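Local coordinates for putative membrane anchored protein (Corynebacterium diphtheriae, PDB 3LSO) that is of unknown function but is probably a membrane-anchored protein with an extracellular part built from beta-rich domains, at residues A[65-70]-A[142-147]; A[261-266]-A[459-464]; A[346-351]-A[417-422]. All coordinates share one frame; numbering follows the deposited sequence.

Leaving the N terminus, the chain enters the E-set-like N-terminal domain. There contact 1 closes a loop of 71 residues by pairing two strands. Contact 2 opens later, on strand 258-267 of a five-stranded sheet. Its partner, 459-464, comes only near the end of the model, after strand 440-453. Contact 2 brings this C-terminal tail back onto the earlier sheet. Contact 3 is nested inside this long loop and joins an edge strand of a four-stranded sheet to the end of strand 410-417. Contact 1 is in series with both. Contacts 1 and 3 lie on opposite sides of the chain's centre, with centres about 64 Å apart.

Contact 1: residues A[65-70]-A[142-147]; sequences FDALIK and VRLQAL
F65 and L144 form the first of two hydrogen-bonded antiparallel pairs between segments 65-70 and 142-147, on strands 65-76 and 140-146. F65 N donates to L144 O at 2.8 Å, and L144 N returns a bond to F65 O. The second pair is A67 with V142, again bonded in both directions; A67 N to V142 O is 2.7 Å. Between them lies the non-hydrogen-bonded pair D66 and R143.

The two faces of this strand pair differ sharply. On the buried face, F65, A67, V142 and L144 pack together. L144 CB lies over one face of the F65 ring as a CH-pi contact, 4.1 Å from the ring centroid. F65 CG sits between its own backbone N and carbonyl carbon (chi1 69°), which folds the ring back over the neighbouring strand. L144 CD1 also meets A67 CB at 4.0 Å. Further along, I69 CG1 touches V142 CG2 at 4.2 Å. Strand 150-167 adds L152 against F65 and F154 against L144.

The other face is polar and lies toward the surface. The R143 chain is extended from CG to NE, and its guanidinium reaches the carboxylate of D66. R143 NH1 is 3.4 Å from D66 OD2 in a salt bridge, and its hydrogen bond to OD1 is weak. The two planes are 67° apart, so they do not meet as a flat two-pronged pair. F65 N lies over one face of the guanidinium. R143 NE has a long, weak ion pair with D105 as well.

Four backbone bonds and the apolar face thus fix the strand register in this E-set-like domain. R143 also faces D105, and its link to D66 is long, so the D66-R143 pair probably adds only modestly.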
ATOM      1  N   PHE A  65      -7.284 -23.053  -1.304  1.00 26.40           N
ATOM      2  CA  PHE A  65      -8.719 -22.769  -1.268  1.00 26.65           C
ATOM      3  C   PHE A  65      -9.499 -23.825  -2.019  1.00 27.02           C
ATOM      4  O   PHE A  65      -8.955 -24.535  -2.861  1.00 27.03           O
ATOM      5  CB  PHE A  65      -9.042 -21.353  -1.795  1.00 26.92           C
ATOM      6  CG  PHE A  65      -8.814 -21.165  -3.286  1.00 26.76           C
ATOM      7  CD1 PHE A  65      -9.872 -21.266  -4.184  1.00 26.73           C
ATOM      8  CD2 PHE A  65      -7.547 -20.851  -3.788  1.00 26.56           C
ATOM      9  CE1 PHE A  65      -9.671 -21.092  -5.552  1.00 25.49           C
ATOM     10  CE2 PHE A  65      -7.345 -20.673  -5.167  1.00 25.39           C
ATOM     11  CZ  PHE A  65      -8.410 -20.792  -6.040  1.00 25.00           C
ATOM     12  N   ASP A  66     -10.783 -23.928  -1.712  1.00 27.64           N
ATOM     13  CA  ASP A  66     -11.614 -24.948  -2.319  1.00 28.13           C
ATOM     14  C   ASP A  66     -12.429 -24.383  -3.457  1.00 28.19           C
ATOM     15  O   ASP A  66     -12.795 -23.208  -3.470  1.00 28.26           O
ATOM     16  CB  ASP A  66     -12.532 -25.600  -1.282  1.00 28.55           C
ATOM     17  CG  ASP A  66     -11.793 -26.567  -0.364  1.00 30.03           C
ATOM     18  OD1 ASP A  66     -11.021 -27.424  -0.869  1.00 30.71           O
ATOM     19  OD2 ASP A  66     -11.997 -26.470   0.872  1.00 32.52           O
ATOM     20  N   ALA A  67     -12.688 -25.240  -4.433  1.00 28.50           N
ATOM     21  CA  ALA A  67     -13.612 -24.937  -5.501  1.00 28.44           C
ATOM     22  C   ALA A  67     -14.606 -26.080  -5.515  1.00 28.37           C
ATOM     23  O   ALA A  67     -14.234 -27.221  -5.779  1.00 28.29           O
ATOM     24  CB  ALA A  67     -12.866 -24.815  -6.854  1.00 28.29           C
ATOM     25  N   LEU A  68     -15.860 -25.783  -5.179  1.00 28.25           N
ATOM     26  CA  LEU A  68     -16.924 -26.768  -5.312  1.00 28.17           C
ATOM     27  C   LEU A  68     -17.576 -26.668  -6.696  1.00 27.73           C
ATOM     28  O   LEU A  68     -18.012 -25.591  -7.082  1.00 27.81           O
ATOM     29  CB  LEU A  68     -17.960 -26.579  -4.203  1.00 28.44           C
ATOM     30  CG  LEU A  68     -18.822 -27.828  -3.958  1.00 29.48           C
ATOM     31  CD1 LEU A  68     -18.116 -28.805  -3.014  1.00 30.16           C
ATOM     32  CD2 LEU A  68     -20.222 -27.471  -3.439  1.00 30.23           C
ATOM     33  N   ILE A  69     -17.624 -27.777  -7.441  1.00 27.49           N
ATOM     34  CA  ILE A  69     -18.286 -27.806  -8.761  1.00 27.20           C
ATOM     35  C   ILE A  69     -19.564 -28.629  -8.739  1.00 27.63           C
ATOM     36  O   ILE A  69     -19.511 -29.859  -8.729  1.00 27.42           O
ATOM     37  CB  ILE A  69     -17.408 -28.421  -9.919  1.00 27.01           C
ATOM     38  CG1 ILE A  69     -15.907 -28.149  -9.772  1.00 26.69           C
ATOM     39  CG2 ILE A  69     -17.931 -27.993 -11.296  1.00 25.82           C
ATOM     40  CD1 ILE A  69     -15.514 -26.700  -9.614  1.00 27.76           C
ATOM     41  N   LYS A  70     -20.712 -27.961  -8.751  1.00 28.18           N
ATOM     42  CA  LYS A  70     -21.964 -28.664  -8.986  1.00 28.85           C
ATOM     43  C   LYS A  70     -22.225 -28.718 -10.502  1.00 28.96           C
ATOM     44  O   LYS A  70     -22.343 -27.682 -11.161  1.00 29.01           O
ATOM     45  CB  LYS A  70     -23.136 -28.036  -8.209  1.00 28.74           C
ATOM     46  CG  LYS A  70     -24.362 -28.969  -8.131  1.00 30.33           C
ATOM     47  CD  LYS A  70     -25.477 -28.458  -7.199  1.00 31.75           C
ATOM     48  CE  LYS A  70     -26.648 -29.464  -7.116  1.00 32.33           C
ATOM     49  NZ  LYS A  70     -27.919 -28.905  -6.521  1.00 31.83           N
ATOM     50  N   VAL A 142     -12.373 -29.319  -5.667  1.00 27.77           N
ATOM     51  CA  VAL A 142     -11.045 -29.131  -6.226  1.00 26.75           C
ATOM     52  C   VAL A 142     -10.369 -28.086  -5.375  1.00 26.62           C
ATOM     53  O   VAL A 142     -10.830 -26.949  -5.333  1.00 26.48           O
ATOM     54  CB  VAL A 142     -11.104 -28.582  -7.665  1.00 26.79           C
ATOM     55  CG1 VAL A 142      -9.731 -28.624  -8.301  1.00 26.41           C
ATOM     56  CG2 VAL A 142     -12.126 -29.342  -8.517  1.00 26.15           C
ATOM     57  N   ARG A 143      -9.295 -28.473  -4.683  1.00 26.56           N
ATOM     58  CA  ARG A 143      -8.479 -27.525  -3.923  1.00 26.16           C
ATOM     59  C   ARG A 143      -7.334 -26.981  -4.788  1.00 26.33           C
ATOM     60  O   ARG A 143      -6.564 -27.722  -5.398  1.00 26.20           O
ATOM     61  CB  ARG A 143      -7.970 -28.128  -2.615  1.00 25.82           C
ATOM     62  CG  ARG A 143      -7.467 -27.083  -1.628  1.00 25.31           C
ATOM     63  CD  ARG A 143      -6.936 -27.706  -0.347  1.00 24.34           C
ATOM     64  NE  ARG A 143      -6.491 -26.715   0.635  1.00 23.61           N
ATOM     65  CZ  ARG A 143      -7.302 -26.001   1.416  1.00 24.02           C
ATOM     66  NH1 ARG A 143      -8.618 -26.147   1.323  1.00 24.34           N
ATOM     67  NH2 ARG A 143      -6.802 -25.127   2.288  1.00 22.73           N
ATOM     68  N   LEU A 144      -7.261 -25.661  -4.852  1.00 26.78           N
ATOM     69  CA  LEU A 144      -6.320 -24.959  -5.710  1.00 26.83           C
ATOM     70  C   LEU A 144      -5.560 -23.975  -4.870  1.00 26.78           C
ATOM     71  O   LEU A 144      -5.973 -23.664  -3.756  1.00 26.91           O
ATOM     72  CB  LEU A 144      -7.079 -24.183  -6.779  1.00 26.63           C
ATOM     73  CG  LEU A 144      -8.045 -25.004  -7.629  1.00 27.10           C
ATOM     74  CD1 LEU A 144      -9.167 -24.115  -8.140  1.00 28.15           C
ATOM     75  CD2 LEU A 144      -7.317 -25.709  -8.775  1.00 26.59           C
ATOM     76  N   GLN A 145      -4.433 -23.511  -5.391  1.00 26.90           N
ATOM     77  CA  GLN A 145      -3.827 -22.280  -4.905  1.00 27.30           C
ATOM     78  C   GLN A 145      -3.164 -21.536  -6.057  1.00 27.13           C
ATOM     79  O   GLN A 145      -2.518 -22.149  -6.933  1.00 27.09           O
ATOM     80  CB  GLN A 145      -2.857 -22.515  -3.749  1.00 27.44           C
ATOM     81  CG  GLN A 145      -1.580 -23.227  -4.111  1.00 30.03           C
ATOM     82  CD  GLN A 145      -0.630 -23.349  -2.931  1.00 33.57           C
ATOM     83  OE1 GLN A 145      -1.021 -23.772  -1.833  1.00 33.76           O
ATOM     84  NE2 GLN A 145       0.630 -22.980  -3.154  1.00 34.86           N
ATOM     85  N   ALA A 146      -3.344 -20.218  -6.053  1.00 26.54           N
ATOM     86  CA  ALA A 146      -2.790 -19.372  -7.088  1.00 26.13           C
ATOM     87  C   ALA A 146      -1.341 -19.059  -6.778  1.00 25.94           C
ATOM     88  O   ALA A 146      -0.935 -19.038  -5.610  1.00 26.18           O
ATOM     89  CB  ALA A 146      -3.600 -18.101  -7.225  1.00 26.28           C
ATOM     90  N   LEU A 147      -0.574 -18.812  -7.834  1.00 25.59           N
ATOM     91  CA  LEU A 147       0.880 -18.679  -7.754  1.00 25.51           C
ATOM     92  C   LEU A 147       1.373 -17.266  -7.401  1.00 25.19           C
ATOM     93  O   LEU A 147       2.239 -17.082  -6.539  1.00 24.33           O
ATOM     94  CB  LEU A 147       1.494 -19.128  -9.086  1.00 25.43           C
ATOM     95  CG  LEU A 147       1.132 -20.545  -9.507  1.00 25.61           C
ATOM     96  CD1 LEU A 147       1.772 -20.859 -10.827  1.00 25.03           C
ATOM     97  CD2 LEU A 147       1.576 -21.547  -8.427  1.00 26.74           C
TER

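Contact 2: residues A[261-266]-A[459-464]; sequences TITARF and PALPER
R464 CG lies over the centre of one face of the R265 guanidinium, 3.5 Å above the plane. P462 O is at the edge, and L461 CD1 approaches obliquely. R265 NH1 donates to P462 O at 2.9 Å in a nearly straight bond (167°). That oxygen lies in the guanidinium plane, but NH1 stands well above the plane of the P462 carbonyl, 50° out of it. R265 NH2 makes a weak second bond to the same oxygen at 3.4 Å.

The R265 side chain leaves strand 258-267 extended and then bends at chi3 (-67°). This points the guanidinium at the tail 459-464, with NH1 and NH2 facing P462 O. Its main polar partner lies outside the tail: NH2 forms a salt bridge with D277. The R464 guanidinium is steeply inclined to that of R265. R464 NE is bonded instead to N273 O, and the two NE atoms are 5.7 Å apart.

Nearby, T263 and L461 reach toward each other tip to tip, with T263 CG2 to L461 CD1 at 4.1 Å. L461 also rests on F230 of strand 226-231, which touches T263 and R265 too.

The tail has no regular secondary structure here and does not add a strand to the sheet. Across these two segments it is held by T263 and R265, which project from strand 258-267. D277 probably offsets the buried charge of R265. The P462 carbonyl fixes the direction of the group, while R464 CG covers one face.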
ATOM      1  N   THR A 261      14.814   7.299   2.541  1.00 26.30           N
ATOM      2  CA  THR A 261      14.257   6.000   2.131  1.00 26.58           C
ATOM      3  C   THR A 261      14.998   4.869   2.838  1.00 26.99           C
ATOM      4  O   THR A 261      16.214   4.681   2.649  1.00 27.57           O
ATOM      5  CB  THR A 261      14.399   5.781   0.623  1.00 26.28           C
ATOM      6  OG1 THR A 261      13.883   6.916  -0.066  1.00 27.36           O
ATOM      7  CG2 THR A 261      13.638   4.572   0.173  1.00 26.19           C
ATOM      8  N   ILE A 262      14.264   4.132   3.665  1.00 27.33           N
ATOM      9  CA  ILE A 262      14.781   2.918   4.300  1.00 27.70           C
ATOM     10  C   ILE A 262      14.263   1.688   3.548  1.00 28.09           C
ATOM     11  O   ILE A 262      13.074   1.592   3.214  1.00 28.32           O
ATOM     12  CB  ILE A 262      14.452   2.896   5.802  1.00 27.68           C
ATOM     13  CG1 ILE A 262      15.248   3.988   6.498  1.00 28.68           C
ATOM     14  CG2 ILE A 262      14.840   1.596   6.468  1.00 27.18           C
ATOM     15  CD1 ILE A 262      14.584   5.291   6.477  1.00 28.97           C
ATOM     16  N   THR A 263      15.167   0.769   3.245  1.00 28.37           N
ATOM     17  CA  THR A 263      14.831  -0.404   2.461  1.00 28.69           C
ATOM     18  C   THR A 263      15.261  -1.654   3.223  1.00 28.80           C
ATOM     19  O   THR A 263      16.406  -1.749   3.644  1.00 28.99           O
ATOM     20  CB  THR A 263      15.542  -0.346   1.098  1.00 28.38           C
ATOM     21  OG1 THR A 263      15.094   0.816   0.395  1.00 29.88           O
ATOM     22  CG2 THR A 263      15.219  -1.541   0.265  1.00 28.36           C
ATOM     23  N   ALA A 264      14.340  -2.599   3.427  1.00 28.89           N
ATOM     24  CA  ALA A 264      14.718  -3.921   3.949  1.00 28.63           C
ATOM     25  C   ALA A 264      14.711  -4.963   2.827  1.00 28.53           C
ATOM     26  O   ALA A 264      13.714  -5.097   2.114  1.00 28.58           O
ATOM     27  CB  ALA A 264      13.802  -4.342   5.094  1.00 28.37           C
ATOM     28  N   ARG A 265      15.832  -5.667   2.647  1.00 28.34           N
ATOM     29  CA  ARG A 265      15.906  -6.737   1.647  1.00 27.98           C
ATOM     30  C   ARG A 265      16.111  -8.060   2.351  1.00 28.50           C
ATOM     31  O   ARG A 265      17.019  -8.197   3.172  1.00 28.98           O
ATOM     32  CB  ARG A 265      17.018  -6.496   0.626  1.00 27.29           C
ATOM     33  CG  ARG A 265      17.176  -7.651  -0.348  1.00 25.56           C
ATOM     34  CD  ARG A 265      17.940  -7.278  -1.574  1.00 23.48           C
ATOM     35  NE  ARG A 265      17.174  -6.322  -2.359  1.00 23.57           N
ATOM     36  CZ  ARG A 265      17.595  -5.745  -3.479  1.00 23.70           C
ATOM     37  NH1 ARG A 265      18.801  -6.018  -3.980  1.00 23.30           N
ATOM     38  NH2 ARG A 265      16.799  -4.885  -4.097  1.00 22.84           N
ATOM     39  N   PHE A 266      15.264  -9.030   2.043  1.00 28.83           N
ATOM     40  CA  PHE A 266      15.350 -10.322   2.695  1.00 29.01           C
ATOM     41  C   PHE A 266      16.299 -11.224   1.929  1.00 29.97           C
ATOM     42  O   PHE A 266      16.304 -11.221   0.700  1.00 30.07           O
ATOM     43  CB  PHE A 266      13.964 -10.946   2.820  1.00 28.46           C
ATOM     44  CG  PHE A 266      13.976 -12.384   3.254  1.00 27.03           C
ATOM     45  CD1 PHE A 266      14.224 -12.725   4.586  1.00 24.92           C
ATOM     46  CD2 PHE A 266      13.721 -13.401   2.336  1.00 25.54           C
ATOM     47  CE1 PHE A 266      14.232 -14.054   5.005  1.00 24.60           C
ATOM     48  CE2 PHE A 266      13.723 -14.733   2.741  1.00 27.15           C
ATOM     49  CZ  PHE A 266      13.979 -15.066   4.088  1.00 25.82           C
ATOM     50  N   PRO A 459      20.517   6.586  -5.872  1.00 13.15           N
ATOM     51  CA  PRO A 459      21.111   5.606  -6.794  1.00 13.00           C
ATOM     52  C   PRO A 459      20.234   4.372  -6.917  1.00 13.29           C
ATOM     53  O   PRO A 459      19.535   4.014  -5.980  1.00 13.33           O
ATOM     54  CB  PRO A 459      22.427   5.216  -6.116  1.00 12.72           C
ATOM     55  CG  PRO A 459      22.541   6.068  -4.871  1.00 13.33           C
ATOM     56  CD  PRO A 459      21.190   6.611  -4.561  1.00 13.03           C
ATOM     57  N   ALA A 460      20.279   3.717  -8.067  1.00 14.28           N
ATOM     58  CA  ALA A 460      19.537   2.484  -8.268  1.00 15.18           C
ATOM     59  C   ALA A 460      19.934   1.455  -7.201  1.00 15.99           C
ATOM     60  O   ALA A 460      21.054   1.490  -6.690  1.00 16.28           O
ATOM     61  CB  ALA A 460      19.794   1.949  -9.651  1.00 14.83           C
ATOM     62  N   LEU A 461      19.008   0.570  -6.834  1.00 16.70           N
ATOM     63  CA  LEU A 461      19.345  -0.529  -5.945  1.00 17.41           C
ATOM     64  C   LEU A 461      19.996  -1.644  -6.724  1.00 18.31           C
ATOM     65  O   LEU A 461      19.622  -1.890  -7.871  1.00 18.30           O
ATOM     66  CB  LEU A 461      18.110  -1.083  -5.247  1.00 17.13           C
ATOM     67  CG  LEU A 461      17.643  -0.373  -3.988  1.00 16.78           C
ATOM     68  CD1 LEU A 461      16.263  -0.866  -3.659  1.00 17.13           C
ATOM     69  CD2 LEU A 461      18.588  -0.567  -2.809  1.00 16.29           C
ATOM     70  N   PRO A 462      20.971  -2.329  -6.103  1.00 19.44           N
ATOM     71  CA  PRO A 462      21.503  -3.570  -6.673  1.00 20.62           C
ATOM     72  C   PRO A 462      20.346  -4.492  -7.048  1.00 21.85           C
ATOM     73  O   PRO A 462      19.338  -4.517  -6.351  1.00 22.16           O
ATOM     74  CB  PRO A 462      22.324  -4.175  -5.522  1.00 20.44           C
ATOM     75  CG  PRO A 462      22.013  -3.317  -4.278  1.00 20.09           C
ATOM     76  CD  PRO A 462      21.623  -1.982  -4.826  1.00 19.52           C
ATOM     77  N   GLU A 463      20.460  -5.219  -8.150  1.00 23.38           N
ATOM     78  CA  GLU A 463      19.350  -6.066  -8.566  1.00 25.08           C
ATOM     79  C   GLU A 463      19.109  -7.196  -7.566  1.00 25.92           C
ATOM     80  O   GLU A 463      20.049  -7.706  -6.950  1.00 25.85           O
ATOM     81  CB  GLU A 463      19.547  -6.586  -9.994  1.00 25.22           C
ATOM     82  CG  GLU A 463      19.596  -5.466 -11.046  1.00 27.05           C
ATOM     83  CD  GLU A 463      18.561  -4.363 -10.785  1.00 29.43           C
ATOM     84  OE1 GLU A 463      17.348  -4.665 -10.836  1.00 30.49           O
ATOM     85  OE2 GLU A 463      18.954  -3.198 -10.523  1.00 30.17           O
ATOM     86  N   ARG A 464      17.838  -7.541  -7.379  1.00 27.21           N
ATOM     87  CA  ARG A 464      17.465  -8.678  -6.553  1.00 28.52           C
ATOM     88  C   ARG A 464      17.980  -9.951  -7.193  1.00 30.22           C
ATOM     89  O   ARG A 464      18.007 -10.065  -8.417  1.00 30.14           O
ATOM     90  CB  ARG A 464      15.948  -8.757  -6.404  1.00 28.02           C
ATOM     91  CG  ARG A 464      15.400  -8.094  -5.147  1.00 26.48           C
ATOM     92  CD  ARG A 464      13.877  -8.157  -5.080  1.00 23.50           C
ATOM     93  NE  ARG A 464      13.365  -9.527  -5.125  1.00 21.64           N
ATOM     94  CZ  ARG A 464      12.143  -9.862  -5.537  1.00 20.74           C
ATOM     95  NH1 ARG A 464      11.296  -8.927  -5.943  1.00 21.13           N
ATOM     96  NH2 ARG A 464      11.765 -11.131  -5.556  1.00 19.73           N
TER

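Contact 3: residues A[346-351]-A[417-422]; sequences EDVKYI and EIPKTL
At the edge of a four-stranded antiparallel sheet, K349 and E417 form a hydrogen-bonded pair where outermost strand 349-357 begins and strand 410-417 ends. E417 N donates to K349 O at 3.0 Å, and K349 N donates to E417 O at 3.2 Å. Both donors lie in the plane of the carbonyl they meet. Beyond this pair the chain 417-422 enters a type I turn from P419 to L422, with L422 N bonded to P419 O.

The turn puts apolar groups against the approach to strand 349-357. V348 CG2 meets L422 CD2 at 4.0 Å and P419 CD at 4.3 Å. CG2 is anti to the carbonyl carbon, while CG1 is anti to the backbone N (chi1 178°) and rests by E417 O. Along the same edge of the P419 ring, CG touches D347 CB at 4.1 Å. D347 O comes closer, 3.6 Å from both P419 CG and P419 CD. L422 also packs on I453 of strand 440-453.

The ends of K349 and E417 stay apart, with K349 NZ 6.6 Å from E417 OE1. Cohesion here therefore rests on two backbone bonds and the V348-P419-L422 packing, and opposite charges at the surface probably contribute only weakly.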
ATOM      1  N   GLU A 346      17.804  29.413   8.995  1.00 39.65           N
ATOM      2  CA  GLU A 346      19.073  30.057   8.624  1.00 40.40           C
ATOM      3  C   GLU A 346      19.182  30.288   7.115  1.00 40.18           C
ATOM      4  O   GLU A 346      18.928  29.372   6.315  1.00 40.04           O
ATOM      5  CB  GLU A 346      20.257  29.192   9.067  1.00 40.93           C
ATOM      6  CG  GLU A 346      20.833  29.487  10.454  1.00 43.84           C
ATOM      7  CD  GLU A 346      22.348  29.176  10.548  1.00 48.38           C
ATOM      8  OE1 GLU A 346      22.842  28.239   9.865  1.00 49.40           O
ATOM      9  OE2 GLU A 346      23.053  29.883  11.307  1.00 50.03           O
ATOM     10  N   ASP A 347      19.566  31.511   6.750  1.00 40.14           N
ATOM     11  CA  ASP A 347      19.770  31.945   5.352  1.00 40.02           C
ATOM     12  C   ASP A 347      18.490  32.367   4.621  1.00 39.58           C
ATOM     13  O   ASP A 347      18.548  33.138   3.669  1.00 39.66           O
ATOM     14  CB  ASP A 347      20.565  30.913   4.528  1.00 40.21           C
ATOM     15  CG  ASP A 347      22.002  30.737   5.020  1.00 41.19           C
ATOM     16  OD1 ASP A 347      22.392  31.424   5.996  1.00 41.69           O
ATOM     17  OD2 ASP A 347      22.740  29.907   4.426  1.00 41.78           O
ATOM     18  N   VAL A 348      17.343  31.871   5.069  1.00 39.22           N
ATOM     19  CA  VAL A 348      16.066  32.294   4.494  1.00 39.00           C
ATOM     20  C   VAL A 348      15.723  33.729   4.935  1.00 39.18           C
ATOM     21  O   VAL A 348      15.605  34.017   6.131  1.00 39.20           O
ATOM     22  CB  VAL A 348      14.961  31.296   4.838  1.00 38.68           C
ATOM     23  CG1 VAL A 348      13.636  31.752   4.289  1.00 38.15           C
ATOM     24  CG2 VAL A 348      15.326  29.933   4.268  1.00 38.89           C
ATOM     25  N   LYS A 349      15.583  34.624   3.961  1.00 39.12           N
ATOM     26  CA  LYS A 349      15.501  36.055   4.240  1.00 39.37           C
ATOM     27  C   LYS A 349      14.083  36.584   4.295  1.00 39.38           C
ATOM     28  O   LYS A 349      13.244  36.209   3.481  1.00 39.40           O
ATOM     29  CB  LYS A 349      16.298  36.851   3.202  1.00 39.54           C
ATOM     30  CG  LYS A 349      17.772  36.474   3.100  1.00 39.70           C
ATOM     31  CD  LYS A 349      18.538  37.563   2.379  1.00 40.26           C
ATOM     32  CE  LYS A 349      19.591  36.973   1.448  1.00 39.69           C
ATOM     33  NZ  LYS A 349      20.246  38.053   0.682  1.00 36.67           N
ATOM     34  N   TYR A 350      13.829  37.470   5.251  1.00 39.52           N
ATOM     35  CA  TYR A 350      12.517  38.094   5.401  1.00 39.97           C
ATOM     36  C   TYR A 350      12.259  39.136   4.312  1.00 40.22           C
ATOM     37  O   TYR A 350      13.133  39.958   4.023  1.00 40.45           O
ATOM     38  CB  TYR A 350      12.417  38.750   6.779  1.00 40.00           C
ATOM     39  CG  TYR A 350      11.205  39.639   6.972  1.00 40.61           C
ATOM     40  CD1 TYR A 350       9.929  39.083   7.138  1.00 41.82           C
ATOM     41  CD2 TYR A 350      11.328  41.039   7.013  1.00 40.36           C
ATOM     42  CE1 TYR A 350       8.794  39.897   7.326  1.00 41.41           C
ATOM     43  CE2 TYR A 350      10.196  41.865   7.199  1.00 40.51           C
ATOM     44  CZ  TYR A 350       8.933  41.282   7.352  1.00 40.63           C
ATOM     45  OH  TYR A 350       7.807  42.053   7.536  1.00 39.56           O
ATOM     46  N   ILE A 351      11.066  39.114   3.718  1.00 40.39           N
ATOM     47  CA  ILE A 351      10.685  40.146   2.742  1.00 40.73           C
ATOM     48  C   ILE A 351      10.018  41.350   3.435  1.00 41.34           C
ATOM     49  O   ILE A 351       8.975  41.198   4.080  1.00 41.60           O
ATOM     50  CB  ILE A 351       9.777  39.578   1.627  1.00 40.51           C
ATOM     51  CG1 ILE A 351      10.525  38.506   0.833  1.00 40.23           C
ATOM     52  CG2 ILE A 351       9.288  40.693   0.696  1.00 40.52           C
ATOM     53  CD1 ILE A 351       9.664  37.752  -0.165  1.00 40.01           C
ATOM     54  N   GLU A 417      12.128  34.582   1.181  1.00 36.37           N
ATOM     55  CA  GLU A 417      12.865  34.122   0.009  1.00 36.25           C
ATOM     56  C   GLU A 417      13.811  32.988   0.402  1.00 35.77           C
ATOM     57  O   GLU A 417      14.509  33.067   1.418  1.00 35.64           O
ATOM     58  CB  GLU A 417      13.622  35.273  -0.666  1.00 36.26           C
ATOM     59  CG  GLU A 417      13.875  35.036  -2.155  1.00 37.73           C
ATOM     60  CD  GLU A 417      14.619  36.180  -2.852  1.00 41.16           C
ATOM     61  OE1 GLU A 417      14.484  37.359  -2.434  1.00 41.96           O
ATOM     62  OE2 GLU A 417      15.336  35.900  -3.845  1.00 42.57           O
ATOM     63  N   ILE A 418      13.801  31.926  -0.394  1.00 35.25           N
ATOM     64  CA  ILE A 418      14.745  30.840  -0.238  1.00 35.17           C
ATOM     65  C   ILE A 418      15.920  31.109  -1.173  1.00 34.98           C
ATOM     66  O   ILE A 418      15.724  31.240  -2.379  1.00 34.71           O
ATOM     67  CB  ILE A 418      14.097  29.477  -0.569  1.00 35.31           C
ATOM     68  CG1 ILE A 418      13.026  29.118   0.459  1.00 35.44           C
ATOM     69  CG2 ILE A 418      15.135  28.375  -0.583  1.00 35.59           C
ATOM     70  CD1 ILE A 418      11.620  29.325  -0.031  1.00 35.27           C
ATOM     71  N   PRO A 419      17.144  31.215  -0.621  1.00 35.06           N
ATOM     72  CA  PRO A 419      18.324  31.446  -1.461  1.00 35.29           C
ATOM     73  C   PRO A 419      18.566  30.287  -2.422  1.00 35.29           C
ATOM     74  O   PRO A 419      18.287  29.130  -2.077  1.00 35.38           O
ATOM     75  CB  PRO A 419      19.477  31.552  -0.449  1.00 35.31           C
ATOM     76  CG  PRO A 419      18.967  30.955   0.797  1.00 35.35           C
ATOM     77  CD  PRO A 419      17.486  31.194   0.809  1.00 35.15           C
ATOM     78  N   LYS A 420      19.071  30.594  -3.617  1.00 35.08           N
ATOM     79  CA  LYS A 420      19.306  29.553  -4.618  1.00 34.89           C
ATOM     80  C   LYS A 420      20.362  28.543  -4.188  1.00 34.67           C
ATOM     81  O   LYS A 420      20.532  27.508  -4.827  1.00 34.58           O
ATOM     82  CB  LYS A 420      19.609  30.132  -6.011  1.00 35.01           C
ATOM     83  CG  LYS A 420      20.182  31.538  -6.051  1.00 34.80           C
ATOM     84  CD  LYS A 420      20.309  31.987  -7.501  1.00 34.75           C
ATOM     85  CE  LYS A 420      20.759  33.436  -7.628  1.00 34.23           C
ATOM     86  NZ  LYS A 420      21.055  33.756  -9.050  1.00 32.80           N
ATOM     87  N   THR A 421      21.049  28.844  -3.090  1.00 34.52           N
ATOM     88  CA  THR A 421      22.129  27.998  -2.594  1.00 34.52           C
ATOM     89  C   THR A 421      21.772  27.227  -1.345  1.00 34.38           C
ATOM     90  O   THR A 421      22.598  26.451  -0.848  1.00 34.35           O
ATOM     91  CB  THR A 421      23.377  28.812  -2.252  1.00 34.74           C
ATOM     92  OG1 THR A 421      22.989  30.000  -1.546  1.00 34.67           O
ATOM     93  CG2 THR A 421      24.195  29.139  -3.536  1.00 34.73           C
ATOM     94  N   LEU A 422      20.561  27.447  -0.828  1.00 34.25           N
ATOM     95  CA  LEU A 422      20.078  26.709   0.344  1.00 33.80           C
ATOM     96  C   LEU A 422      20.189  25.215   0.090  1.00 33.41           C
ATOM     97  O   LEU A 422      19.812  24.740  -0.985  1.00 33.74           O
ATOM     98  CB  LEU A 422      18.636  27.085   0.707  1.00 33.82           C
ATOM     99  CG  LEU A 422      18.156  26.451   2.027  1.00 33.85           C
ATOM    100  CD1 LEU A 422      19.010  26.934   3.193  1.00 34.57           C
ATOM    101  CD2 LEU A 422      16.674  26.679   2.316  1.00 32.07           C
TER